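Local coordinates for protein beta-lactamase/D-alanine Carboxypeptidase (Yersinia pestis, PDB 3RJU) that probably acts as a serine beta-lactamase or D-alanine carboxypeptidase, a penicillin-binding-protein-like hydrolase of the beta-lactamase family, at residues Met26-Asn38 / Pro233-Asp247. Numbering follows the deposited sequence. Where two conformers were deposited one is given.
Sequences MALVVIDNNQVVN and PEDMQHWMQQFLASD
I31 packs against Q237, M240, Q241 and L244 where helix 233-241 lies on one face of the antiparallel sheet of the beta-lactamase fold, at its 25-32/35-42 hairpin. Strand 26-32 and helix 233-241 run at a shallow 25°, their axes 9.0 Å apart at closest approach, and alternate strand residues A27, V29 and I31 face the helix, while L28 and V30 face helix 6-20.

Followed outward, I31 fills its site with every branch. CB already meets CD1 of L244. I31 CG2, set anti to the backbone N (CG1 has chi1 -64°), lies 3.6 Å from L244 CD1 and equally near Q241 OE1. CG1 approaches CE of M240, a selenomethionine whose long chain runs past it the opposite way. At the tip, I31 CD1 ends 3.7 Å from M240 CE and beside the carbonyl O of Q237; a branched, wholly apolar residue suits this buried place.

Small A27 leaves room for the ring of P233, whose CG comes within 3.5 Å of A27 CB. Glutamine suits position 237 because its methylenes pack on V29 CG1 while its amide reaches edge strand 35-42, meeting the methyls of V36; OE1 accepts hydrogen bonds from two waters, one donating to N38 OD1, the other accepting weakly from N38 ND2.

Toward the hairpin turn the link becomes polar. Q241, bent at chi2 (66°), uses both ends of its amide: NE2 donates to L244 O and a water, OE1 accepts from a second water, and both waters donate to N33 O. N34, within the type II' turn from D32 to Q35, has a short side chain that sets its carbonyl beside D247: D247 N donates to N34 OD1 at 2.7 Å, nearly straight at 164° and on a lone pair in the carbonyl plane.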
loop_
_atom_site.group_PDB
_atom_site.type_symbol
_atom_site.label_atom_id
_atom_site.label_comp_id
_atom_site.label_asym_id
_atom_site.label_seq_id
_atom_site.Cartn_x
_atom_site.Cartn_y
_atom_site.Cartn_z
HETATM N N MSE A 26 -8.860 11.966 11.129
HETATM C CA MSE A 26 -8.837 10.517 10.939
HETATM C C MSE A 26 -10.101 10.027 10.251
HETATM O O MSE A 26 -11.214 10.501 10.554
HETATM C CB MSE A 26 -8.695 9.806 12.287
HETATM C CG MSE A 26 -8.713 8.286 12.182
HETATM SE SE MSE A 26 -8.352 7.513 13.916
HETATM C CE MSE A 26 -9.675 6.168 14.003
ATOM N N ALA A 27 -9.940 9.071 9.331
ATOM C CA ALA A 27 -11.066 8.278 8.867
ATOM C C ALA A 27 -10.768 6.802 9.100
ATOM O O ALA A 27 -9.667 6.322 8.816
ATOM C CB ALA A 27 -11.358 8.531 7.389
ATOM N N LEU A 28 -11.772 6.088 9.598
ATOM C CA LEU A 28 -11.660 4.667 9.906
ATOM C C LEU A 28 -12.782 3.934 9.171
ATOM O O LEU A 28 -13.958 4.338 9.255
ATOM C CB LEU A 28 -11.807 4.444 11.426
ATOM C CG LEU A 28 -11.741 2.995 11.932
ATOM C CD1 LEU A 28 -10.339 2.406 11.812
ATOM C CD2 LEU A 28 -12.193 2.962 13.391
ATOM N N VAL A 29 -12.422 2.863 8.465
ATOM C CA VAL A 29 -13.374 2.078 7.706
ATOM C C VAL A 29 -13.240 0.644 8.167
ATOM O O VAL A 29 -12.153 0.052 8.074
ATOM C CB VAL A 29 -13.077 2.120 6.186
ATOM C CG1 VAL A 29 -14.050 1.211 5.418
ATOM C CG2 VAL A 29 -13.148 3.558 5.670
ATOM N N VAL A 30 -14.346 0.077 8.649
ATOM C CA VAL A 30 -14.348 -1.290 9.140
ATOM C C VAL A 30 -15.351 -2.104 8.338
ATOM O O VAL A 30 -16.522 -1.719 8.225
ATOM C CB VAL A 30 -14.728 -1.347 10.650
ATOM C CG1 VAL A 30 -14.749 -2.790 11.159
ATOM C CG2 VAL A 30 -13.763 -0.504 11.482
ATOM N N ILE A 31 -14.904 -3.235 7.796
ATOM C CA ILE A 31 -15.801 -4.164 7.126
ATOM C C ILE A 31 -15.774 -5.451 7.913
ATOM O O ILE A 31 -14.711 -5.996 8.158
ATOM C CB ILE A 31 -15.376 -4.458 5.672
ATOM C CG1 ILE A 31 -15.452 -3.188 4.828
ATOM C CG2 ILE A 31 -16.282 -5.555 5.072
ATOM C CD1 ILE A 31 -14.856 -3.297 3.420
ATOM N N ASP A 32 -16.946 -5.936 8.312
ATOM C CA ASP A 32 -17.033 -7.172 9.076
ATOM C C ASP A 32 -18.230 -7.932 8.528
ATOM O O ASP A 32 -19.372 -7.665 8.897
ATOM C CB ASP A 32 -17.191 -6.855 10.563
ATOM C CG ASP A 32 -17.190 -8.102 11.440
ATOM O OD1 ASP A 32 -17.602 -9.191 10.973
ATOM O OD2 ASP A 32 -16.798 -7.980 12.619
ATOM N N ASN A 33 -17.962 -8.872 7.625
ATOM C CA ASN A 33 -19.021 -9.590 6.911
ATOM C C ASN A 33 -20.010 -8.604 6.285
ATOM O O ASN A 33 -19.639 -7.845 5.390
ATOM C CB ASN A 33 -19.718 -10.595 7.832
ATOM C CG ASN A 33 -20.571 -11.609 7.068
ATOM O OD1 ASN A 33 -20.438 -11.781 5.851
ATOM N ND2 ASN A 33 -21.452 -12.291 7.793
ATOM N N ASN A 34 -21.258 -8.591 6.748
ATOM C CA ASN A 34 -22.236 -7.680 6.151
ATOM C C ASN A 34 -22.244 -6.268 6.729
ATOM O O ASN A 34 -23.002 -5.412 6.266
ATOM C CB ASN A 34 -23.637 -8.273 6.228
ATOM C CG ASN A 34 -23.735 -9.564 5.482
ATOM O OD1 ASN A 34 -23.434 -9.624 4.295
ATOM N ND2 ASN A 34 -24.119 -10.619 6.181
ATOM N N GLN A 35 -21.407 -6.033 7.734
ATOM C CA GLN A 35 -21.394 -4.755 8.439
ATOM C C GLN A 35 -20.317 -3.858 7.875
ATOM O O GLN A 35 -19.182 -4.292 7.667
ATOM C CB GLN A 35 -21.118 -4.953 9.934
ATOM C CG GLN A 35 -22.077 -5.876 10.632
ATOM C CD GLN A 35 -23.508 -5.578 10.280
ATOM O OE1 GLN A 35 -24.014 -4.491 10.554
ATOM N NE2 GLN A 35 -24.169 -6.537 9.637
ATOM N N VAL A 36 -20.676 -2.607 7.615
ATOM C CA VAL A 36 -19.688 -1.580 7.321
ATOM C C VAL A 36 -19.848 -0.471 8.355
ATOM O O VAL A 36 -20.934 0.098 8.505
ATOM C CB VAL A 36 -19.860 -1.011 5.901
ATOM C CG1 VAL A 36 -18.897 0.179 5.676
ATOM C CG2 VAL A 36 -19.641 -2.111 4.859
ATOM N N VAL A 37 -18.768 -0.167 9.067
ATOM C CA VAL A 37 -18.795 0.860 10.105
ATOM C C VAL A 37 -17.743 1.895 9.747
ATOM O O VAL A 37 -16.570 1.570 9.555
ATOM C CB VAL A 37 -18.514 0.284 11.513
ATOM C CG1 VAL A 37 -18.579 1.392 12.577
ATOM C CG2 VAL A 37 -19.513 -0.824 11.852
ATOM N N ASN A 38 -18.184 3.140 9.603
ATOM C CA ASN A 38 -17.303 4.259 9.307
ATOM C C ASN A 38 -17.253 5.218 10.481
ATOM O O ASN A 38 -18.294 5.510 11.073
ATOM C CB ASN A 38 -17.798 5.014 8.075
ATOM C CG ASN A 38 -17.583 4.244 6.801
ATOM O OD1 ASN A 38 -16.447 4.035 6.385
ATOM N ND2 ASN A 38 -18.667 3.829 6.164
ATOM N N PRO A 233 -11.702 7.677 1.741
ATOM C CA PRO A 233 -12.170 6.549 2.543
ATOM C C PRO A 233 -13.210 5.693 1.802
ATOM O O PRO A 233 -13.118 4.467 1.843
ATOM C CB PRO A 233 -12.780 7.234 3.771
ATOM C CG PRO A 233 -11.914 8.496 3.929
ATOM C CD PRO A 233 -11.725 8.947 2.492
ATOM N N GLU A 234 -14.166 6.306 1.114
ATOM C CA GLU A 234 -15.212 5.504 0.478
ATOM C C GLU A 234 -14.646 4.657 -0.679
ATOM O O GLU A 234 -15.068 3.507 -0.876
ATOM C CB GLU A 234 -16.409 6.380 0.031
ATOM C CG GLU A 234 -16.116 7.255 -1.168
ATOM C CD GLU A 234 -17.183 8.300 -1.422
ATOM O OE1 GLU A 234 -18.243 8.270 -0.745
ATOM O OE2 GLU A 234 -16.967 9.152 -2.315
ATOM N N ASP A 235 -13.696 5.205 -1.435
ATOM C CA ASP A 235 -13.076 4.427 -2.516
ATOM C C ASP A 235 -12.324 3.244 -1.921
ATOM O O ASP A 235 -12.386 2.124 -2.462
ATOM C CB ASP A 235 -12.082 5.263 -3.334
ATOM C CG ASP A 235 -12.756 6.172 -4.358
ATOM O OD1 ASP A 235 -13.987 6.363 -4.325
ATOM O OD2 ASP A 235 -12.031 6.712 -5.210
HETATM N N MSE A 236 -11.593 3.490 -0.834
HETATM C CA MSE A 236 -10.810 2.436 -0.199
HETATM C C MSE A 236 -11.690 1.365 0.420
HETATM O O MSE A 236 -11.302 0.186 0.450
HETATM C CB MSE A 236 -9.829 3.012 0.832
HETATM C CG MSE A 236 -8.766 3.910 0.212
HETATM SE SE MSE A 236 -7.744 2.986 -1.180
HETATM C CE MSE A 236 -7.163 1.504 -0.079
ATOM N N GLN A 237 -12.873 1.753 0.910
ATOM C CA GLN A 237 -13.832 0.752 1.372
ATOM C C GLN A 237 -14.143 -0.240 0.238
ATOM O O GLN A 237 -14.132 -1.460 0.431
ATOM C CB GLN A 237 -15.140 1.395 1.849
ATOM C CG GLN A 237 -16.172 0.385 2.294
ATOM C CD GLN A 237 -17.580 0.972 2.358
ATOM O OE1 GLN A 237 -17.760 2.139 2.718
ATOM N NE2 GLN A 237 -18.584 0.164 2.005
ATOM N N HIS A 238 -14.443 0.292 -0.944
ATOM C CA HIS A 238 -14.788 -0.553 -2.082
ATOM C C HIS A 238 -13.632 -1.468 -2.486
ATOM O O HIS A 238 -13.856 -2.640 -2.800
ATOM C CB HIS A 238 -15.266 0.299 -3.266
ATOM C CG HIS A 238 -16.518 1.066 -2.979
ATOM N ND1 HIS A 238 -17.656 0.465 -2.485
ATOM C CD2 HIS A 238 -16.811 2.383 -3.100
ATOM C CE1 HIS A 238 -18.598 1.377 -2.314
ATOM N NE2 HIS A 238 -18.109 2.551 -2.679
ATOM N N TRP A 239 -12.405 -0.947 -2.448
ATOM C CA TRP A 239 -11.232 -1.744 -2.790
ATOM C C TRP A 239 -11.033 -2.871 -1.784
ATOM O O TRP A 239 -10.836 -4.039 -2.151
ATOM C CB TRP A 239 -9.970 -0.873 -2.856
ATOM C CG TRP A 239 -8.815 -1.602 -3.449
ATOM C CD1 TRP A 239 -8.578 -1.790 -4.770
ATOM C CD2 TRP A 239 -7.750 -2.259 -2.749
ATOM N NE1 TRP A 239 -7.431 -2.534 -4.948
ATOM C CE2 TRP A 239 -6.897 -2.827 -3.724
ATOM C CE3 TRP A 239 -7.425 -2.411 -1.398
ATOM C CZ2 TRP A 239 -5.744 -3.548 -3.391
ATOM C CZ3 TRP A 239 -6.287 -3.132 -1.065
ATOM C CH2 TRP A 239 -5.457 -3.684 -2.062
HETATM N N MSE A 240 -11.104 -2.527 -0.506
HETATM C CA MSE A 240 -10.857 -3.506 0.538
HETATM C C MSE A 240 -11.930 -4.610 0.506
HETATM O O MSE A 240 -11.640 -5.778 0.779
HETATM C CB MSE A 240 -10.837 -2.806 1.901
HETATM C CG MSE A 240 -10.513 -3.744 3.034
HETATM SE SE MSE A 240 -10.025 -2.830 4.695
HETATM C CE MSE A 240 -11.760 -2.057 5.120
ATOM N N GLN A 241 -13.162 -4.241 0.167
ATOM C CA GLN A 241 -14.286 -5.184 0.162
ATOM C C GLN A 241 -14.030 -6.385 -0.751
ATOM O O GLN A 241 -14.535 -7.479 -0.497
ATOM C CB GLN A 241 -15.587 -4.472 -0.262
ATOM C CG GLN A 241 -16.849 -5.375 -0.269
ATOM C CD GLN A 241 -17.230 -5.842 1.111
ATOM O OE1 GLN A 241 -17.823 -5.091 1.883
ATOM N NE2 GLN A 241 -16.855 -7.075 1.452
ATOM N N GLN A 242 -13.258 -6.199 -1.822
ATOM C CA GLN A 242 -13.059 -7.313 -2.762
ATOM C C GLN A 242 -12.266 -8.479 -2.168
ATOM O O GLN A 242 -12.252 -9.570 -2.739
ATOM C CB GLN A 242 -12.486 -6.901 -4.138
ATOM C CG GLN A 242 -11.921 -5.505 -4.284
ATOM C CD GLN A 242 -10.684 -5.448 -5.187
ATOM O OE1 GLN A 242 -10.693 -5.877 -6.351
ATOM N NE2 GLN A 242 -9.620 -4.924 -4.649
ATOM N N PHE A 243 -11.629 -8.265 -1.019
ATOM C CA PHE A 243 -10.911 -9.363 -0.352
ATOM C C PHE A 243 -11.764 -10.148 0.640
ATOM O O PHE A 243 -11.320 -11.158 1.175
ATOM C CB PHE A 243 -9.648 -8.856 0.357
ATOM C CG PHE A 243 -8.660 -8.196 -0.574
ATOM C CD1 PHE A 243 -7.670 -8.941 -1.201
ATOM C CD2 PHE A 243 -8.737 -6.835 -0.837
ATOM C CE1 PHE A 243 -6.774 -8.343 -2.072
ATOM C CE2 PHE A 243 -7.840 -6.230 -1.708
ATOM C CZ PHE A 243 -6.844 -6.977 -2.303
ATOM N N LEU A 244 -12.991 -9.691 0.865
ATOM C CA LEU A 244 -13.803 -10.170 1.984
ATOM C C LEU A 244 -15.140 -10.649 1.476
ATOM O O LEU A 244 -15.769 -9.975 0.670
ATOM C CB LEU A 244 -14.039 -9.015 2.973
ATOM C CG LEU A 244 -12.767 -8.344 3.477
ATOM C CD1 LEU A 244 -13.094 -7.135 4.361
ATOM C CD2 LEU A 244 -11.930 -9.360 4.238
ATOM N N ALA A 245 -15.606 -11.792 1.967
ATOM C CA ALA A 245 -16.931 -12.273 1.587
ATOM C C ALA A 245 -18.033 -11.549 2.374
ATOM O O ALA A 245 -17.855 -11.161 3.534
ATOM C CB ALA A 245 -17.037 -13.777 1.802
ATOM N N SER A 246 -19.193 -11.418 1.743
ATOM C CA SER A 246 -20.393 -10.924 2.403
ATOM C C SER A 246 -21.583 -11.671 1.828
ATOM O O SER A 246 -21.419 -12.576 1.017
ATOM C CB SER A 246 -20.572 -9.424 2.157
ATOM O OG SER A 246 -20.883 -9.165 0.794
ATOM N N ASP A 247 -22.788 -11.301 2.226
ATOM C CA ASP A 247 -23.944 -11.965 1.640
ATOM C C ASP A 247 -24.053 -11.575 0.171
ATOM O O ASP A 247 -24.491 -12.358 -0.661
ATOM C CB ASP A 247 -25.234 -11.609 2.389
ATOM C CG ASP A 247 -25.316 -12.255 3.768
ATOM O OD1 ASP A 247 -24.433 -13.055 4.123
ATOM O OD2 ASP A 247 -26.286 -11.968 4.506
HETATM O O HOH W 1 -17.325 -8.462 3.957
HETATM O O HOH W 2 -19.943 -5.791 3.506
HETATM O O HOH W 3 -21.588 -13.859 4.525
HETATM O O HOH W 4 -16.172 4.068 3.846
HETATM O O HOH W 5 -19.771 3.570 3.481
#